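Local coordinates for immunity 23 family protein (Burkholderia dolosa AU0158, PDB 5FFP) that probably acts as the immunity protein of a contact-dependent growth inhibition system, protecting its cell by neutralising a cognate CdiA toxin, at residues S71-Y76 against N130-G135; A121-G126 against V137-G142; E66-S71 against F113-D118. All coordinates share one frame; numbering follows the deposited sequence.

Interaction 1 of 3, residues S71-Y76 against N130-G135; sequences SPEDAY and NSREAG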
ATOM      1  N   SER A  71      -2.830  15.291 -18.544  1.00 81.35           N
ATOM      2  CA  SER A  71      -3.107  16.483 -17.758  1.00 79.11           C
ATOM      3  C   SER A  71      -2.491  16.371 -16.360  1.00 74.17           C
ATOM      4  O   SER A  71      -2.321  15.254 -15.854  1.00 72.91           O
ATOM      5  CB  SER A  71      -4.627  16.678 -17.646  1.00 81.84           C
ATOM      6  OG  SER A  71      -4.964  17.750 -16.782  1.00 80.67           O
ATOM      7  N   PRO A  72      -2.138  17.520 -15.735  1.00 71.48           N
ATOM      8  CA  PRO A  72      -1.749  17.516 -14.317  1.00 67.42           C
ATOM      9  C   PRO A  72      -2.861  16.971 -13.435  1.00 67.48           C
ATOM     10  O   PRO A  72      -2.600  16.162 -12.531  1.00 65.85           O
ATOM     11  CB  PRO A  72      -1.519  19.001 -13.998  1.00 66.57           C
ATOM     12  CG  PRO A  72      -2.092  19.772 -15.145  1.00 69.89           C
ATOM     13  CD  PRO A  72      -2.039  18.866 -16.334  1.00 72.55           C
ATOM     14  N   GLU A  73      -4.093  17.406 -13.714  1.00 69.96           N
ATOM     15  CA  GLU A  73      -5.314  16.945 -13.020  1.00 70.96           C
ATOM     16  C   GLU A  73      -5.498  15.421 -13.043  1.00 70.57           C
ATOM     17  O   GLU A  73      -5.752  14.795 -12.016  1.00 69.15           O
ATOM     18  CB  GLU A  73      -6.533  17.645 -13.649  1.00 75.41           C
ATOM     19  CG  GLU A  73      -7.919  17.202 -13.181  1.00 78.44           C
ATOM     20  CD  GLU A  73      -9.026  18.112 -13.720  1.00 83.05           C
ATOM     21  OE1 GLU A  73      -8.857  19.360 -13.746  1.00 83.07           O
ATOM     22  OE2 GLU A  73     -10.086  17.577 -14.123  1.00 87.15           O
ATOM     23  N   ASP A  74      -5.343  14.829 -14.216  1.00 71.98           N
ATOM     24  CA  ASP A  74      -5.534  13.392 -14.366  1.00 72.60           C
ATOM     25  C   ASP A  74      -4.350  12.619 -13.798  1.00 68.94           C
ATOM     26  O   ASP A  74      -4.540  11.613 -13.125  1.00 68.13           O
ATOM     27  CB  ASP A  74      -5.771  13.019 -15.837  1.00 76.32           C
ATOM     28  CG  ASP A  74      -7.055  13.616 -16.392  1.00 80.40           C
ATOM     29  OD1 ASP A  74      -7.431  14.733 -15.986  1.00 80.29           O
ATOM     30  OD2 ASP A  74      -7.691  12.976 -17.243  1.00 84.02           O
ATOM     31  N   ALA A  75      -3.132  13.092 -14.055  1.00 66.99           N
ATOM     32  CA  ALA A  75      -1.926  12.429 -13.542  1.00 64.18           C
ATOM     33  C   ALA A  75      -1.917  12.354 -11.998  1.00 61.12           C
ATOM     34  O   ALA A  75      -1.661  11.296 -11.417  1.00 59.87           O
ATOM     35  CB  ALA A  75      -0.676  13.137 -14.048  1.00 63.55           C
ATOM     36  N   TYR A  76      -2.209  13.476 -11.351  1.00 60.04           N
ATOM     37  CA  TYR A  76      -2.273  13.520  -9.889  1.00 58.12           C
ATOM     38  C   TYR A  76      -3.305  12.550  -9.306  1.00 59.27           C
ATOM     39  O   TYR A  76      -3.075  11.963  -8.257  1.00 57.79           O
ATOM     40  CB  TYR A  76      -2.587  14.938  -9.425  1.00 57.89           C
ATOM     41  CG  TYR A  76      -2.640  15.114  -7.921  1.00 56.48           C
ATOM     42  CD1 TYR A  76      -1.478  15.132  -7.165  1.00 54.12           C
ATOM     43  CD2 TYR A  76      -3.850  15.277  -7.265  1.00 58.31           C
ATOM     44  CE1 TYR A  76      -1.521  15.306  -5.792  1.00 53.65           C
ATOM     45  CE2 TYR A  76      -3.908  15.445  -5.897  1.00 57.83           C
ATOM     46  CZ  TYR A  76      -2.744  15.450  -5.163  1.00 55.48           C
ATOM     47  OH  TYR A  76      -2.791  15.628  -3.799  1.00 55.86           O
ATOM     48  N   ASN A 130      -7.810  16.991  -4.017  1.00 65.18           N
ATOM     49  CA  ASN A 130      -8.153  18.079  -4.925  1.00 68.06           C
ATOM     50  C   ASN A 130      -7.401  17.984  -6.268  1.00 66.23           C
ATOM     51  O   ASN A 130      -6.480  18.746  -6.538  1.00 64.02           O
ATOM     52  CB  ASN A 130      -7.887  19.409  -4.231  1.00 68.26           C
ATOM     53  CG  ASN A 130      -8.458  20.594  -4.998  1.00 73.01           C
ATOM     54  OD1 ASN A 130      -8.735  20.506  -6.199  1.00 75.03           O
ATOM     55  ND2 ASN A 130      -8.645  21.714  -4.300  1.00 75.47           N
ATOM     56  N   SER A 131      -7.818  17.051  -7.117  1.00 68.55           N
ATOM     57  CA  SER A 131      -7.167  16.831  -8.414  1.00 68.12           C
ATOM     58  C   SER A 131      -7.393  17.982  -9.407  1.00 69.52           C
ATOM     59  O   SER A 131      -6.550  18.230 -10.257  1.00 66.75           O
ATOM     60  CB  SER A 131      -7.638  15.503  -9.019  1.00 71.52           C
ATOM     61  OG  SER A 131      -7.535  14.436  -8.077  1.00 71.19           O
ATOM     62  N   ARG A 132      -8.519  18.685  -9.282  1.00 74.60           N
ATOM     63  CA  ARG A 132      -8.795  19.892 -10.077  1.00 78.44           C
ATOM     64  C   ARG A 132      -7.706  20.972  -9.944  1.00 75.33           C
ATOM     65  O   ARG A 132      -7.192  21.466 -10.952  1.00 75.50           O
ATOM     66  CB  ARG A 132     -10.151  20.486  -9.653  1.00 84.48           C
ATOM     67  CG  ARG A 132     -11.365  19.860 -10.362  1.00 90.87           C
ATOM     68  CD  ARG A 132     -11.634  20.491 -11.732  1.00 95.43           C
ATOM     69  NE  ARG A 132     -12.803  19.983 -12.468  1.00102.49           N
ATOM     70  CZ  ARG A 132     -12.969  18.741 -12.940  1.00103.72           C
ATOM     71  NH1 ARG A 132     -12.057  17.796 -12.729  1.00 99.04           N
ATOM     72  NH2 ARG A 132     -14.076  18.433 -13.607  1.00110.32           N
ATOM     73  N   GLU A 133      -7.348  21.299  -8.701  1.00 72.73           N
ATOM     74  CA  GLU A 133      -6.352  22.322  -8.391  1.00 70.69           C
ATOM     75  C   GLU A 133      -4.910  21.769  -8.451  1.00 64.75           C
ATOM     76  O   GLU A 133      -4.006  22.384  -7.908  1.00 63.48           O
ATOM     77  CB  GLU A 133      -6.587  22.870  -6.956  1.00 72.57           C
ATOM     78  CG  GLU A 133      -6.022  24.249  -6.629  1.00 74.62           C
ATOM     79  CD  GLU A 133      -5.786  24.513  -5.117  1.00 74.68           C
ATOM     80  OE1 GLU A 133      -6.493  25.350  -4.480  1.00 77.60           O
ATOM     81  OE2 GLU A 133      -4.860  23.880  -4.556  1.00 70.33           O
ATOM     82  N   ALA A 134      -4.664  20.627  -9.086  1.00 61.91           N
ATOM     83  CA  ALA A 134      -3.297  20.101  -9.167  1.00 57.18           C
ATOM     84  C   ALA A 134      -2.453  21.017 -10.043  1.00 57.32           C
ATOM     85  O   ALA A 134      -2.988  21.946 -10.666  1.00 63.50           O
ATOM     86  CB  ALA A 134      -3.307  18.690  -9.733  1.00 56.55           C
ATOM     87  N   GLY A 135      -1.146  20.787 -10.094  1.00 52.69           N
ATOM     88  CA  GLY A 135      -0.283  21.552 -10.991  1.00 51.78           C
ATOM     89  C   GLY A 135       1.018  20.827 -11.211  1.00 48.38           C
ATOM     90  O   GLY A 135       1.237  19.789 -10.633  1.00 44.18           O
TER

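Interaction 2 of 3, residues A121-G126 against V137-G142; sequences AKLIYG and VVLVRG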
ATOM      1  N   ALA A 121      11.742  16.160 -16.852  1.00 54.24           N
ATOM      2  CA  ALA A 121      11.004  15.621 -15.709  1.00 50.82           C
ATOM      3  C   ALA A 121       9.919  16.578 -15.275  1.00 48.89           C
ATOM      4  O   ALA A 121       9.981  17.765 -15.562  1.00 50.73           O
ATOM      5  CB  ALA A 121      11.937  15.304 -14.554  1.00 49.06           C
ATOM      6  N   LYS A 122       8.927  16.047 -14.588  1.00 46.67           N
ATOM      7  CA  LYS A 122       7.829  16.839 -14.063  1.00 46.50           C
ATOM      8  C   LYS A 122       7.636  16.576 -12.575  1.00 43.84           C
ATOM      9  O   LYS A 122       7.560  15.429 -12.152  1.00 44.70           O
ATOM     10  CB  LYS A 122       6.537  16.478 -14.774  1.00 47.25           C
ATOM     11  CG  LYS A 122       6.369  17.165 -16.094  1.00 50.59           C
ATOM     12  CD  LYS A 122       5.072  16.757 -16.741  1.00 52.82           C
ATOM     13  CE  LYS A 122       4.917  17.508 -18.045  1.00 58.23           C
ATOM     14  NZ  LYS A 122       3.696  17.121 -18.803  1.00 61.80           N
ATOM     15  N   LEU A 123       7.568  17.640 -11.792  1.00 42.97           N
ATOM     16  CA  LEU A 123       6.974  17.562 -10.475  1.00 40.85           C
ATOM     17  C   LEU A 123       5.502  17.796 -10.654  1.00 41.39           C
ATOM     18  O   LEU A 123       5.096  18.775 -11.275  1.00 42.36           O
ATOM     19  CB  LEU A 123       7.520  18.621  -9.545  1.00 39.95           C
ATOM     20  CG  LEU A 123       8.896  18.369  -8.960  1.00 39.79           C
ATOM     21  CD1 LEU A 123       9.277  19.567  -8.115  1.00 40.34           C
ATOM     22  CD2 LEU A 123       8.886  17.098  -8.128  1.00 38.61           C
ATOM     23  N   ILE A 124       4.706  16.888 -10.113  1.00 40.55           N
ATOM     24  CA  ILE A 124       3.262  16.982 -10.196  1.00 41.83           C
ATOM     25  C   ILE A 124       2.774  16.980  -8.756  1.00 39.58           C
ATOM     26  O   ILE A 124       3.022  16.037  -8.021  1.00 39.49           O
ATOM     27  CB  ILE A 124       2.683  15.778 -10.984  1.00 44.66           C
ATOM     28  CG1 ILE A 124       3.376  15.687 -12.352  1.00 47.10           C
ATOM     29  CG2 ILE A 124       1.153  15.870 -11.102  1.00 46.14           C
ATOM     30  CD1 ILE A 124       2.750  14.720 -13.343  1.00 49.95           C
ATOM     31  N   TYR A 125       2.072  18.030  -8.373  1.00 39.31           N
ATOM     32  CA  TYR A 125       1.734  18.282  -6.990  1.00 37.67           C
ATOM     33  C   TYR A 125       0.288  18.710  -6.878  1.00 39.85           C
ATOM     34  O   TYR A 125      -0.316  19.234  -7.828  1.00 41.73           O
ATOM     35  CB  TYR A 125       2.612  19.402  -6.451  1.00 37.73           C
ATOM     36  CG  TYR A 125       2.450  20.714  -7.217  1.00 39.51           C
ATOM     37  CD1 TYR A 125       1.451  21.624  -6.865  1.00 40.96           C
ATOM     38  CD2 TYR A 125       3.291  21.039  -8.287  1.00 39.27           C
ATOM     39  CE1 TYR A 125       1.283  22.798  -7.557  1.00 43.30           C
ATOM     40  CE2 TYR A 125       3.128  22.231  -8.981  1.00 41.72           C
ATOM     41  CZ  TYR A 125       2.113  23.092  -8.621  1.00 43.62           C
ATOM     42  OH  TYR A 125       1.914  24.279  -9.278  1.00 46.70           O
ATOM     43  N   GLY A 126      -0.265  18.480  -5.703  1.00 40.13           N
ATOM     44  CA  GLY A 126      -1.587  18.977  -5.337  1.00 42.51           C
ATOM     45  C   GLY A 126      -1.781  18.770  -3.845  1.00 42.71           C
ATOM     46  O   GLY A 126      -0.899  18.260  -3.163  1.00 40.42           O
ATOM     47  N   VAL A 137       5.403  21.409 -12.785  1.00 43.98           N
ATOM     48  CA  VAL A 137       6.446  22.207 -13.381  1.00 44.19           C
ATOM     49  C   VAL A 137       7.447  21.295 -14.066  1.00 43.78           C
ATOM     50  O   VAL A 137       7.781  20.240 -13.527  1.00 43.06           O
ATOM     51  CB  VAL A 137       7.166  23.079 -12.326  1.00 44.13           C
ATOM     52  CG1 VAL A 137       7.589  22.259 -11.104  1.00 41.77           C
ATOM     53  CG2 VAL A 137       8.371  23.790 -12.948  1.00 44.42           C
ATOM     54  N   VAL A 138       7.907  21.709 -15.247  1.00 44.10           N
ATOM     55  CA  VAL A 138       8.856  20.953 -16.034  1.00 44.72           C
ATOM     56  C   VAL A 138      10.271  21.242 -15.554  1.00 44.18           C
ATOM     57  O   VAL A 138      10.709  22.393 -15.499  1.00 44.45           O
ATOM     58  CB  VAL A 138       8.783  21.324 -17.553  1.00 48.17           C
ATOM     59  CG1 VAL A 138       9.853  20.573 -18.354  1.00 49.22           C
ATOM     60  CG2 VAL A 138       7.395  21.041 -18.118  1.00 49.44           C
ATOM     61  N   LEU A 139      10.996  20.184 -15.253  1.00 44.01           N
ATOM     62  CA  LEU A 139      12.384  20.285 -14.866  1.00 44.58           C
ATOM     63  C   LEU A 139      13.233  19.582 -15.884  1.00 46.90           C
ATOM     64  O   LEU A 139      12.749  18.895 -16.770  1.00 48.88           O
ATOM     65  CB  LEU A 139      12.607  19.584 -13.519  1.00 43.80           C
ATOM     66  CG  LEU A 139      12.194  20.324 -12.243  1.00 42.84           C
ATOM     67  CD1 LEU A 139      10.786  20.884 -12.219  1.00 43.58           C
ATOM     68  CD2 LEU A 139      12.396  19.387 -11.069  1.00 41.53           C
ATOM     69  N   VAL A 140      14.525  19.730 -15.728  1.00 47.64           N
ATOM     70  CA  VAL A 140      15.465  18.907 -16.445  1.00 50.65           C
ATOM     71  C   VAL A 140      15.576  17.605 -15.641  1.00 50.03           C
ATOM     72  O   VAL A 140      15.367  17.598 -14.429  1.00 47.02           O
ATOM     73  CB  VAL A 140      16.798  19.679 -16.601  1.00 52.54           C
ATOM     74  CG1 VAL A 140      17.905  18.812 -17.194  1.00 55.70           C
ATOM     75  CG2 VAL A 140      16.566  20.921 -17.470  1.00 54.82           C
ATOM     76  N   ARG A 141      15.884  16.505 -16.313  1.00 53.99           N
ATOM     77  CA  ARG A 141      16.044  15.223 -15.639  1.00 54.14           C
ATOM     78  C   ARG A 141      17.303  15.236 -14.794  1.00 51.66           C
ATOM     79  O   ARG A 141      18.338  15.713 -15.226  1.00 52.36           O
ATOM     80  CB  ARG A 141      16.127  14.081 -16.649  1.00 60.56           C
ATOM     81  CG  ARG A 141      16.198  12.700 -15.989  1.00 63.34           C
ATOM     82  CD  ARG A 141      15.988  11.559 -16.967  1.00 69.62           C
ATOM     83  NE  ARG A 141      17.196  11.334 -17.770  1.00 75.57           N
ATOM     84  CZ  ARG A 141      18.323  10.747 -17.351  1.00 77.66           C
ATOM     85  NH1 ARG A 141      19.344  10.625 -18.196  1.00 81.92           N
ATOM     86  NH2 ARG A 141      18.441  10.284 -16.101  1.00 75.66           N
ATOM     87  N   GLY A 142      17.191  14.720 -13.574  1.00 48.95           N
ATOM     88  CA  GLY A 142      18.265  14.776 -12.587  1.00 47.21           C
ATOM     89  C   GLY A 142      18.229  16.025 -11.697  1.00 43.87           C
ATOM     90  O   GLY A 142      18.945  16.077 -10.692  1.00 42.87           O
TER

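Interaction 3 of 3, residues E66-S71 against F113-D118; sequences ELFHIS and FLVEYD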
ATOM      1  N   GLU A  66       3.081   8.087 -20.026  1.00 58.42           N
ATOM      2  CA  GLU A  66       1.681   8.458 -19.995  1.00 60.71           C
ATOM      3  C   GLU A  66       1.507   9.663 -19.080  1.00 61.02           C
ATOM      4  O   GLU A  66       1.002  10.710 -19.499  1.00 61.49           O
ATOM      5  CB  GLU A  66       0.833   7.279 -19.511  1.00 63.91           C
ATOM      6  CG  GLU A  66      -0.659   7.420 -19.792  1.00 67.49           C
ATOM      7  CD  GLU A  66      -1.538   7.038 -18.605  1.00 71.72           C
ATOM      8  OE1 GLU A  66      -1.020   6.564 -17.558  1.00 73.15           O
ATOM      9  OE2 GLU A  66      -2.767   7.236 -18.711  1.00 75.81           O
ATOM     10  N   LEU A  67       1.988   9.514 -17.845  1.00 60.19           N
ATOM     11  CA  LEU A  67       1.789  10.510 -16.791  1.00 60.30           C
ATOM     12  C   LEU A  67       2.462  11.824 -17.137  1.00 58.94           C
ATOM     13  O   LEU A  67       1.987  12.898 -16.736  1.00 61.44           O
ATOM     14  CB  LEU A  67       2.345   9.997 -15.458  1.00 60.02           C
ATOM     15  CG  LEU A  67       1.636   8.777 -14.860  1.00 61.59           C
ATOM     16  CD1 LEU A  67       2.449   8.180 -13.715  1.00 60.17           C
ATOM     17  CD2 LEU A  67       0.231   9.156 -14.405  1.00 65.45           C
ATOM     18  N   PHE A  68       3.587  11.733 -17.844  1.00 55.17           N
ATOM     19  CA  PHE A  68       4.267  12.927 -18.337  1.00 55.60           C
ATOM     20  C   PHE A  68       3.368  13.722 -19.272  1.00 57.49           C
ATOM     21  O   PHE A  68       3.253  14.937 -19.132  1.00 60.37           O
ATOM     22  CB  PHE A  68       5.575  12.573 -19.053  1.00 53.99           C
ATOM     23  CG  PHE A  68       6.504  13.731 -19.175  1.00 55.78           C
ATOM     24  CD1 PHE A  68       6.312  14.683 -20.164  1.00 59.29           C
ATOM     25  CD2 PHE A  68       7.544  13.902 -18.277  1.00 55.16           C
ATOM     26  CE1 PHE A  68       7.147  15.776 -20.270  1.00 61.90           C
ATOM     27  CE2 PHE A  68       8.385  14.994 -18.369  1.00 57.95           C
ATOM     28  CZ  PHE A  68       8.185  15.933 -19.373  1.00 61.79           C
ATOM     29  N   HIS A  69       2.716  13.028 -20.202  1.00 86.75           N
ATOM     30  CA  HIS A  69       2.017  13.688 -21.306  1.00 90.08           C
ATOM     31  C   HIS A  69       0.539  13.992 -21.076  1.00 89.56           C
ATOM     32  O   HIS A  69      -0.051  14.750 -21.845  1.00 92.99           O
ATOM     33  CB  HIS A  69       2.198  12.888 -22.605  1.00 95.16           C
ATOM     34  CG  HIS A  69       3.577  13.006 -23.173  1.00 97.05           C
ATOM     35  ND1 HIS A  69       4.481  11.966 -23.168  1.00 97.41           N
ATOM     36  CD2 HIS A  69       4.226  14.067 -23.711  1.00 98.78           C
ATOM     37  CE1 HIS A  69       5.619  12.372 -23.704  1.00 99.74           C
ATOM     38  NE2 HIS A  69       5.491  13.643 -24.040  1.00100.60           N
ATOM     39  N   ILE A  70      -0.062  13.433 -20.032  1.00 85.64           N
ATOM     40  CA  ILE A  70      -1.478  13.692 -19.774  1.00 85.04           C
ATOM     41  C   ILE A  70      -1.607  14.957 -18.928  1.00 81.16           C
ATOM     42  O   ILE A  70      -0.626  15.633 -18.672  1.00 78.43           O
ATOM     43  CB  ILE A  70      -2.193  12.470 -19.149  1.00 84.30           C
ATOM     44  CG1 ILE A  70      -1.658  12.168 -17.748  1.00 79.37           C
ATOM     45  CG2 ILE A  70      -2.050  11.249 -20.055  1.00 87.40           C
ATOM     46  CD1 ILE A  70      -2.339  10.988 -17.095  1.00 78.84           C
ATOM     47  N   SER A  71      -2.830  15.291 -18.544  1.00 81.35           N
ATOM     48  CA  SER A  71      -3.107  16.483 -17.758  1.00 79.11           C
ATOM     49  C   SER A  71      -2.491  16.371 -16.360  1.00 74.17           C
ATOM     50  O   SER A  71      -2.321  15.254 -15.854  1.00 72.91           O
ATOM     51  CB  SER A  71      -4.627  16.678 -17.646  1.00 81.84           C
ATOM     52  OG  SER A  71      -4.964  17.750 -16.782  1.00 80.67           O
ATOM     53  N   PHE A 113       4.900  14.475  -6.782  1.00 37.11           N
ATOM     54  CA  PHE A 113       5.377  13.311  -7.490  1.00 38.40           C
ATOM     55  C   PHE A 113       6.397  13.708  -8.541  1.00 39.15           C
ATOM     56  O   PHE A 113       6.307  14.789  -9.110  1.00 40.35           O
ATOM     57  CB  PHE A 113       4.208  12.576  -8.150  1.00 39.40           C
ATOM     58  CG  PHE A 113       3.136  12.105  -7.184  1.00 39.53           C
ATOM     59  CD1 PHE A 113       3.264  10.896  -6.499  1.00 40.85           C
ATOM     60  CD2 PHE A 113       1.976  12.844  -7.009  1.00 40.27           C
ATOM     61  CE1 PHE A 113       2.279  10.453  -5.629  1.00 41.46           C
ATOM     62  CE2 PHE A 113       0.978  12.412  -6.152  1.00 41.80           C
ATOM     63  CZ  PHE A 113       1.126  11.210  -5.460  1.00 42.46           C
ATOM     64  N   LEU A 114       7.363  12.827  -8.788  1.00 39.52           N
ATOM     65  CA  LEU A 114       8.324  12.997  -9.853  1.00 40.46           C
ATOM     66  C   LEU A 114       8.013  12.015 -10.998  1.00 43.18           C
ATOM     67  O   LEU A 114       7.918  10.800 -10.772  1.00 43.03           O
ATOM     68  CB  LEU A 114       9.718  12.725  -9.325  1.00 41.07           C
ATOM     69  CG  LEU A 114      10.898  13.174 -10.196  1.00 43.27           C
ATOM     70  CD1 LEU A 114      10.879  14.672 -10.420  1.00 43.72           C
ATOM     71  CD2 LEU A 114      12.217  12.763  -9.560  1.00 44.97           C
ATOM     72  N   VAL A 115       7.865  12.537 -12.218  1.00 44.41           N
ATOM     73  CA  VAL A 115       7.758  11.709 -13.428  1.00 46.50           C
ATOM     74  C   VAL A 115       8.826  12.161 -14.427  1.00 48.86           C
ATOM     75  O   VAL A 115       8.924  13.348 -14.752  1.00 48.00           O
ATOM     76  CB  VAL A 115       6.375  11.874 -14.100  1.00 47.37           C
ATOM     77  CG1 VAL A 115       6.321  11.130 -15.429  1.00 51.52           C
ATOM     78  CG2 VAL A 115       5.251  11.410 -13.186  1.00 46.16           C
ATOM     79  N   GLU A 116       9.615  11.215 -14.930  1.00 51.21           N
ATOM     80  CA  GLU A 116      10.673  11.531 -15.874  1.00 53.45           C
ATOM     81  C   GLU A 116      10.246  11.107 -17.285  1.00 57.80           C
ATOM     82  O   GLU A 116       9.430  10.201 -17.439  1.00 59.17           O
ATOM     83  CB  GLU A 116      11.973  10.820 -15.484  1.00 54.12           C
ATOM     84  CG  GLU A 116      12.557  11.255 -14.146  1.00 51.98           C
ATOM     85  CD  GLU A 116      13.815  10.455 -13.790  1.00 54.33           C
ATOM     86  OE1 GLU A 116      14.090   9.452 -14.483  1.00 56.74           O
ATOM     87  OE2 GLU A 116      14.548  10.821 -12.853  1.00 52.71           O
ATOM     88  N   TYR A 117      10.769  11.801 -18.301  1.00 60.19           N
ATOM     89  CA  TYR A 117      10.611  11.393 -19.676  1.00 64.48           C
ATOM     90  C   TYR A 117      11.866  11.738 -20.451  1.00 68.49           C
ATOM     91  O   TYR A 117      12.225  12.909 -20.569  1.00 69.36           O
ATOM     92  CB  TYR A 117       9.398  12.046 -20.351  1.00 64.63           C
ATOM     93  CG  TYR A 117       9.234  11.612 -21.804  1.00 68.09           C
ATOM     94  CD1 TYR A 117       8.638  10.400 -22.117  1.00 69.71           C
ATOM     95  CD2 TYR A 117       9.695  12.408 -22.854  1.00 71.34           C
ATOM     96  CE1 TYR A 117       8.494   9.986 -23.434  1.00 74.77           C
ATOM     97  CE2 TYR A 117       9.560  12.006 -24.180  1.00 75.97           C
ATOM     98  CZ  TYR A 117       8.954  10.794 -24.462  1.00 77.58           C
ATOM     99  OH  TYR A 117       8.791  10.374 -25.750  1.00 82.60           O
ATOM    100  N   ASP A 118      12.521  10.716 -20.978  1.00 71.65           N
ATOM    101  CA  ASP A 118      13.702  10.914 -21.769  1.00 76.52           C
ATOM    102  C   ASP A 118      14.695  11.779 -20.967  1.00 74.57           C
ATOM    103  O   ASP A 118      15.308  11.267 -20.025  1.00 72.38           O
ATOM    104  CB  ASP A 118      13.302  11.497 -23.142  1.00 80.65           C
ATOM    105  CG  ASP A 118      14.379  11.318 -24.185  1.00 86.69           C
ATOM    106  OD1 ASP A 118      14.629  12.267 -24.960  1.00 89.60           O
ATOM    107  OD2 ASP A 118      14.973  10.217 -24.232  1.00 89.35           O
TER

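Interaction 1 of 3, residues S71-Y76 against N130-G135
A capped helix start meets a hairpin loop here, on the surface of the immunity protein. Residues 72-76 form the first turn of helix 72-83. Residues 130-134 lie in the loop between strands 120-127 and 135-140, and Gly135 opens the second strand. Ser71 is the N-cap. Its OG, anti to the backbone N (chi1 174°), takes a weak bond from Glu73 N. The loop is shaped by a type I beta turn from Ser131 to Ala134 and by an Asx motif. In the latter, Asn130 OD1 accepts from Glu133 N at 3.0 Å, with the donor above the carbonyl plane. The outer part of the contact is ionic. Glu73 has CG anti to its backbone N and runs out extended. Arg132 is bent at chi2 and lies alongside, pointing the same way. Glu73 OE2 and Arg132 NH1 form a salt bridge at 2.4 Å, with carboxylate and guanidinium planes only 20° apart. Below it, Glu73 CA makes a CA-H...O contact of 3.3 Å with Ser131 O. The inner part is apolar. Ala134 CB packs on Tyr76 CB at 3.8 Å and also approaches Pro72 O. Tyr76 CD2 lies 3.8 Å from Ser131 CA. The Tyr76 hydroxyl is hydrogen-bonded to Lys128 O, and its side chain touches Tyr111 and Phe113 of strand 110-117.

Interaction 2 of 3, residues A121-G126 against V137-G142
Strands 120-127 and 135-140 form a beta hairpin, and this contact is the half of it farther from the connecting loop. The segments run antiparallel, with an angle of 142° between their directions and their axes 4.6 Å apart at closest. Two hydrogen-bonded pairs, Ala121 with Leu139 and Leu123 with Val137, flank the non-hydrogen-bonded pair Lys122 with Val138. The bonds differ in shape. Leu139 N to Ala121 O is short at 2.6 Å and nearly straight, 172° at the hydrogen. Its return bond, Ala121 N to Leu139 O, is 2.9 Å and more bent. Both donors stand above the carbonyl plane, Ala121 N the farther out. Leu123 N to Val137 O and Val137 N to Leu123 O are both 3.1 Å, with the donors in the carbonyl planes. Lys122 CA adds a CA-H...O contact to Val137 O.

The tight side carries Ala121, Leu123, Val137 and Leu139. Leu123 CB meets Val137 CG1 at 4.0 Å. This CG1 sits between the backbone N and the carbonyl carbon (chi1 49°). Leu123 CG lies 4.2 Å from Leu139 CD2. The other side is looser. There Lys122 CE only comes within 4.3 Å of Val138 CG2, and Val138 is exposed. The extended lysine chain leads away to a salt bridge with Glu136 and a cation-pi contact with Phe68. Exposed Arg141 pairs with Glu119.

Strand 120-127 is the middle strand of its three-stranded sheet, bonded on its other edge to strand 110-117. Leu123 and Leu139 touch Phe9 of strand 9-15, and Leu123 and Val137 touch Met33 of strand 26-33. Gly142 sits at the N-cap position of helix 143-154.

Interaction 3 of 3, residues E66-S71 against F113-D118
This is a helix-on-strand contact with an aromatic cluster at its outer end. The short helix 65-69 lies against strand 110-117, an outer strand of the three-stranded antiparallel sheet. The inner part is aliphatic. Val115 sets its two methyls against Leu67 and Phe68. CG2 meets Leu67 CB at 4.0 Å, and CG1, anti to the backbone N, meets Phe68 CB at the same distance. Leu67 also packs on Leu79 of helix 72-83, so it lies between that helix and the strand.

Farther along the strand, Phe68, His69 and Tyr117 make the cluster. Phe68 has CG anti to its backbone N (chi1 -161°), which brings one ring face over Tyr117 CB. The result is a CH-pi contact, with Tyr117 CB 3.6 Å from the Phe68 ring centroid. The Phe68 and Tyr117 rings themselves meet obliquely. His69 and Tyr117 form a T-shaped (edge-to-face) pair, their planes at 78°. His69 ND1 is hydrogen-bonded to Ala65 O, which helps fix the imidazole's rotation. The edge of the imidazole faces Tyr117, with His69 CE1 above the centre of the phenol ring and 3.7 Å from Tyr117 CE1.

In the fold
The three contacts gather around one three-stranded sheet. Interactions 2 and 3 are both partly buried; interaction 1 is a surface contact. Interaction 2 pairs two strands of the sheet through backbone hydrogen bonds and an apolar face. Interaction 3 lays a helix on the neighbouring strand through aliphatic and aromatic side chains. In interaction 1 a salt bridge joins the next helix to the hairpin loop. Interactions 1 and 3 share Ser71, between the two helices, and Ala75 CB packs on Leu67 O. Interactions 1 and 2 draw on the same hairpin, its loop and its strands, and Gly135 N probably bonds to Tyr125 O. Lys122 links interaction 2 to interaction 3, since its backbone N probably bonds to Val115 O.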